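Local coordinates for uncharacterized protein (Nostoc punctiforme, PDB 2QDR) that is of unknown function but has a double-stranded beta-helix fold of the cupin clan and is probably a dioxygenase, at residues A[46-51]-A[263-268]; A[237-242]-A[284-289]. All coordinates share one frame; numbering follows the deposited sequence.

Contact 1: residues A[46-51]-A[263-268]; sequences KEYLPR and YCPSFS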
# COMPACT_ATOMS: atom_id res chain seq x y z
N LYS A 46 -37.18 18.62 -30.07
CA LYS A 46 -38.64 18.58 -29.95
C LYS A 46 -39.19 17.43 -29.08
O LYS A 46 -40.30 17.54 -28.58
CB LYS A 46 -39.30 18.52 -31.34
N GLU A 47 -38.44 16.33 -28.95
CA GLU A 47 -38.86 15.16 -28.16
C GLU A 47 -37.63 14.45 -27.62
O GLU A 47 -36.50 14.82 -27.93
CB GLU A 47 -39.69 14.17 -29.01
CG GLU A 47 -41.11 14.59 -29.46
CD GLU A 47 -42.14 14.71 -28.31
OE1 GLU A 47 -41.79 14.49 -27.13
OE2 GLU A 47 -43.32 15.03 -28.60
N TYR A 48 -37.87 13.44 -26.78
CA TYR A 48 -36.82 12.60 -26.22
C TYR A 48 -36.21 11.78 -27.35
O TYR A 48 -36.95 11.13 -28.09
CB TYR A 48 -37.35 11.70 -25.10
CG TYR A 48 -36.44 10.53 -24.72
CD1 TYR A 48 -35.17 10.75 -24.17
CD2 TYR A 48 -36.87 9.20 -24.88
CE1 TYR A 48 -34.34 9.68 -23.82
CE2 TYR A 48 -36.05 8.13 -24.52
CZ TYR A 48 -34.79 8.37 -23.99
OH TYR A 48 -33.97 7.33 -23.64
N LEU A 49 -34.89 11.88 -27.49
CA LEU A 49 -34.11 11.18 -28.51
C LEU A 49 -33.35 10.06 -27.82
O LEU A 49 -32.32 10.32 -27.19
CB LEU A 49 -33.15 12.16 -29.19
CG LEU A 49 -33.81 13.37 -29.84
CD1 LEU A 49 -32.75 14.18 -30.57
CD2 LEU A 49 -34.91 12.97 -30.81
N PRO A 50 -33.85 8.81 -27.92
CA PRO A 50 -33.17 7.72 -27.20
C PRO A 50 -31.77 7.41 -27.69
O PRO A 50 -31.50 7.50 -28.88
CB PRO A 50 -34.07 6.51 -27.45
CG PRO A 50 -35.34 7.05 -27.97
CD PRO A 50 -35.01 8.29 -28.67
N ARG A 51 -30.90 7.09 -26.74
CA ARG A 51 -29.50 6.72 -26.96
C ARG A 51 -28.70 7.76 -27.76
O ARG A 51 -27.72 7.40 -28.41
CB ARG A 51 -29.46 5.37 -27.66
CG ARG A 51 -30.30 4.33 -26.96
CD ARG A 51 -30.08 2.98 -27.54
NE ARG A 51 -30.84 1.96 -26.85
CZ ARG A 51 -30.77 0.65 -27.12
NH1 ARG A 51 -29.95 0.19 -28.06
NH2 ARG A 51 -31.52 -0.21 -26.44
N TYR A 263 -26.49 16.08 -21.98
CA TYR A 263 -27.46 15.08 -21.58
C TYR A 263 -27.22 13.85 -22.43
O TYR A 263 -27.30 13.91 -23.65
CB TYR A 263 -28.90 15.58 -21.74
CG TYR A 263 -29.92 14.50 -21.46
CD1 TYR A 263 -30.20 14.11 -20.16
CD2 TYR A 263 -30.62 13.88 -22.49
CE1 TYR A 263 -31.14 13.13 -19.88
CE2 TYR A 263 -31.56 12.88 -22.23
CZ TYR A 263 -31.82 12.51 -20.92
OH TYR A 263 -32.76 11.54 -20.66
N CYS A 264 -26.93 12.74 -21.78
CA CYS A 264 -26.65 11.48 -22.44
C CYS A 264 -27.55 10.43 -21.84
O CYS A 264 -27.26 9.94 -20.74
CB CYS A 264 -25.19 11.12 -22.22
SG CYS A 264 -24.07 12.44 -22.74
N PRO A 265 -28.66 10.07 -22.53
CA PRO A 265 -29.52 9.06 -21.94
C PRO A 265 -28.87 7.68 -22.01
O PRO A 265 -27.81 7.52 -22.60
CB PRO A 265 -30.80 9.14 -22.79
CG PRO A 265 -30.34 9.57 -24.10
CD PRO A 265 -29.18 10.52 -23.83
N SER A 266 -29.52 6.69 -21.41
CA SER A 266 -28.98 5.33 -21.38
C SER A 266 -28.64 4.76 -22.76
O SER A 266 -29.39 4.91 -23.70
CB SER A 266 -29.96 4.43 -20.65
OG SER A 266 -30.06 4.89 -19.31
N PHE A 267 -27.45 4.16 -22.84
CA PHE A 267 -26.88 3.50 -24.04
C PHE A 267 -26.44 4.47 -25.15
O PHE A 267 -26.46 4.11 -26.32
CB PHE A 267 -27.81 2.39 -24.58
CG PHE A 267 -28.22 1.40 -23.53
CD1 PHE A 267 -27.33 0.40 -23.11
CD2 PHE A 267 -29.49 1.45 -22.94
CE1 PHE A 267 -27.70 -0.51 -22.12
CE2 PHE A 267 -29.87 0.53 -21.96
CZ PHE A 267 -28.97 -0.45 -21.55
N SER A 268 -26.01 5.67 -24.78
CA SER A 268 -25.49 6.64 -25.73
C SER A 268 -24.06 6.24 -26.00
O SER A 268 -23.42 5.62 -25.16
CB SER A 268 -25.51 8.06 -25.16
OG SER A 268 -26.81 8.46 -24.82
O HOH W 1 -31.72 6.16 -24.39
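A type II beta turn from Pro265 to Ser268, at the exit of strand 260-264 of the cupin fold, meets the loop residues Tyr48 and Arg51. The Tyr48 ring turns its edge to Pro265: CE1 is 3.7 Å from Pro265 CB, which lies near the ring plane. CG anti to the backbone N (chi1 164°) lets the ring reach Pro265, and Pro50 N lies over one ring face. One water links the segments. It accepts from Arg51 N at 2.7 Å and donates to Ser266 O, also at 2.7 Å. Its third partner is Tyr48 OH at 2.6 Å. The aliphatic part of Arg51 runs extended across the turn. Arg51 CG is 3.4 Å from Ser266 O, and CD is 3.8 Å from Phe267 CB. Phe267 CB lies over one face of the guanidinium, whose plane is turned 48° from that of the Phe267 ring. An alanine in place of Arg51 removes the chain beyond CB and would probably leave a gap beside the turn, with Phe267 CB and Ser266 O less covered. Ser268 OG donates to Pro265 O at 2.6 Å. Tyr263 OH bonds to Leu37 O and Arg40 N. Phe267 meets Phe183 of a second subunit. The 46-51 loop follows strand 41-42 and leads into strand 54-57, which pairs antiparallel with strand 260-264. The turn leads into strand 268-275 of another sheet.

Contact 2: residues A[237-242]-A[284-289]; sequences PYNEEG and RVDRDL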
# COMPACT_ATOMS: atom_id res chain seq x y z
N PRO A 237 -24.20 2.71 -20.65
CA PRO A 237 -25.51 2.14 -20.27
C PRO A 237 -26.12 2.76 -18.99
O PRO A 237 -26.43 2.05 -18.04
CB PRO A 237 -25.17 0.65 -20.09
CG PRO A 237 -23.83 0.68 -19.56
CD PRO A 237 -23.14 1.71 -20.44
N TYR A 238 -26.33 4.07 -19.00
CA TYR A 238 -26.85 4.80 -17.86
C TYR A 238 -27.14 6.23 -18.27
O TYR A 238 -26.66 6.66 -19.32
CB TYR A 238 -25.83 4.78 -16.70
CG TYR A 238 -24.44 5.27 -17.09
CD1 TYR A 238 -24.10 6.62 -16.99
CD2 TYR A 238 -23.47 4.39 -17.56
CE1 TYR A 238 -22.84 7.07 -17.35
CE2 TYR A 238 -22.21 4.84 -17.92
CZ TYR A 238 -21.90 6.18 -17.80
OH TYR A 238 -20.64 6.63 -18.15
N ASN A 239 -27.92 6.96 -17.47
CA ASN A 239 -28.22 8.36 -17.76
C ASN A 239 -27.19 9.23 -17.08
O ASN A 239 -26.81 8.96 -15.94
CB ASN A 239 -29.61 8.76 -17.29
CG ASN A 239 -30.71 8.02 -18.00
OD1 ASN A 239 -30.73 7.93 -19.22
ND2 ASN A 239 -31.68 7.53 -17.23
N GLU A 240 -26.75 10.28 -17.78
CA GLU A 240 -25.77 11.25 -17.29
C GLU A 240 -26.05 12.63 -17.85
O GLU A 240 -26.50 12.77 -19.00
CB GLU A 240 -24.35 10.84 -17.72
CG GLU A 240 -23.20 11.87 -17.42
CD GLU A 240 -21.84 11.47 -18.00
OE1 GLU A 240 -21.64 10.28 -18.34
OE2 GLU A 240 -20.96 12.34 -18.11
N GLU A 241 -25.81 13.65 -17.03
CA GLU A 241 -25.94 15.03 -17.47
C GLU A 241 -24.82 15.77 -16.79
O GLU A 241 -24.27 15.28 -15.82
CB GLU A 241 -27.28 15.67 -17.11
CG GLU A 241 -27.56 15.91 -15.63
CD GLU A 241 -28.83 16.74 -15.39
OE1 GLU A 241 -29.70 16.84 -16.27
OE2 GLU A 241 -28.94 17.31 -14.31
N GLY A 242 -24.48 16.94 -17.31
CA GLY A 242 -23.43 17.73 -16.69
C GLY A 242 -23.33 19.13 -17.23
O GLY A 242 -23.91 19.44 -18.27
N ARG A 284 -23.69 14.52 -13.01
CA ARG A 284 -24.72 13.81 -12.27
C ARG A 284 -25.07 12.53 -13.06
O ARG A 284 -25.41 12.60 -14.23
CB ARG A 284 -25.86 14.79 -12.03
CG ARG A 284 -26.83 14.34 -11.00
CD ARG A 284 -27.59 15.50 -10.35
NE ARG A 284 -28.56 16.18 -11.20
CZ ARG A 284 -29.88 15.98 -11.22
NH1 ARG A 284 -30.48 15.09 -10.43
NH2 ARG A 284 -30.64 16.70 -12.03
N VAL A 285 -24.93 11.36 -12.41
CA VAL A 285 -25.15 10.02 -13.02
C VAL A 285 -26.06 9.15 -12.15
O VAL A 285 -25.83 9.07 -10.96
CB VAL A 285 -23.78 9.30 -13.24
CG1 VAL A 285 -23.94 7.89 -13.79
CG2 VAL A 285 -22.90 10.10 -14.17
N ASP A 286 -27.03 8.46 -12.76
CA ASP A 286 -28.01 7.63 -12.01
C ASP A 286 -27.68 6.13 -11.92
O ASP A 286 -28.59 5.30 -11.78
CB ASP A 286 -29.44 7.83 -12.57
CG ASP A 286 -29.69 7.17 -13.94
OD1 ASP A 286 -28.75 6.74 -14.64
OD2 ASP A 286 -30.88 7.07 -14.31
N ARG A 287 -26.40 5.77 -11.96
CA ARG A 287 -25.98 4.37 -11.87
C ARG A 287 -24.60 4.26 -11.26
O ARG A 287 -23.79 5.16 -11.42
CB ARG A 287 -25.98 3.72 -13.26
CG ARG A 287 -25.59 2.25 -13.23
CD ARG A 287 -25.79 1.55 -14.53
NE ARG A 287 -25.59 0.12 -14.34
CZ ARG A 287 -25.91 -0.85 -15.21
NH1 ARG A 287 -26.47 -0.58 -16.38
NH2 ARG A 287 -25.67 -2.12 -14.87
N ASP A 288 -24.35 3.15 -10.56
CA ASP A 288 -23.07 2.87 -9.94
C ASP A 288 -22.12 2.40 -11.03
O ASP A 288 -22.31 1.30 -11.58
CB ASP A 288 -23.24 1.79 -8.87
CG ASP A 288 -21.94 1.46 -8.14
OD1 ASP A 288 -20.90 2.14 -8.31
OD2 ASP A 288 -21.95 0.49 -7.36
N LEU A 289 -21.09 3.19 -11.32
CA LEU A 289 -20.12 2.84 -12.36
C LEU A 289 -18.89 2.05 -11.86
O LEU A 289 -17.91 1.93 -12.59
CB LEU A 289 -19.66 4.09 -13.11
CG LEU A 289 -20.76 5.03 -13.61
CD1 LEU A 289 -20.15 6.13 -14.49
CD2 LEU A 289 -21.84 4.31 -14.39
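Asn239 and Asp286 grip each other through three hydrogen bonds. Asp286 OD1 takes the backbone N of Asn239 at 3.0 Å, and OD2 takes ND2 at 3.1 Å. Both donors come to the syn side of the carboxylate but about 30° out of its plane. The third bond runs from Asp286 N to Asn239 O (3.2 Å). Asp286 OD1 also receives a weak bond from Trp27 NE1. Two residues on, past the non-hydrogen-bonded pair Glu240 and Val285 on the other sheet face, Glu241 and Arg284 form a hydrogen-bonded antiparallel pair, joined by two backbone bonds. Their side chains lie side by side and make a salt bridge: Arg284 NH2 is 2.9 Å from Glu241 OE2. It meets OE2 from above the carboxylate plane, while NE adds a weak bond. Thr93 OG1 bonds to OE2 as well, and Tyr261 OH serves OE1. Arg284 NH1 is taken by Glu114 and Asn161. Arg287 NH1 donates to Pro237 O at 3.1 Å, in the carbonyl plane. Leu289 CD2 sits over one face of the Tyr238 ring, 3.6 Å from its centroid. Strands 240-245 and 279-285 are neighbours in an antiparallel sheet, consistent with one wall of a cupin double-stranded beta-helix.

Contacts 1 and 2 lie side by side, with centres 12 Å apart, and their segments alternate along the chain. Strand 240-245 stands between strands 260-264 and 279-285 in one antiparallel sheet, so it joins the two contacts. Cys264 N lies 2.8 Å from Glu240 O, a probable hydrogen bond. Ser266 OG is 3.1 Å from Asn239 OD1, probably bonded too, which would tie the turn of contact 1 to the polar cluster of contact 2. The Glu240 side chain is about 4 Å from a bound unknown ligand, which may mark a pocket on that face of the sheet. Near contact 1, a buffer molecule beside Pro50 probably comes from the crystallisation liquor.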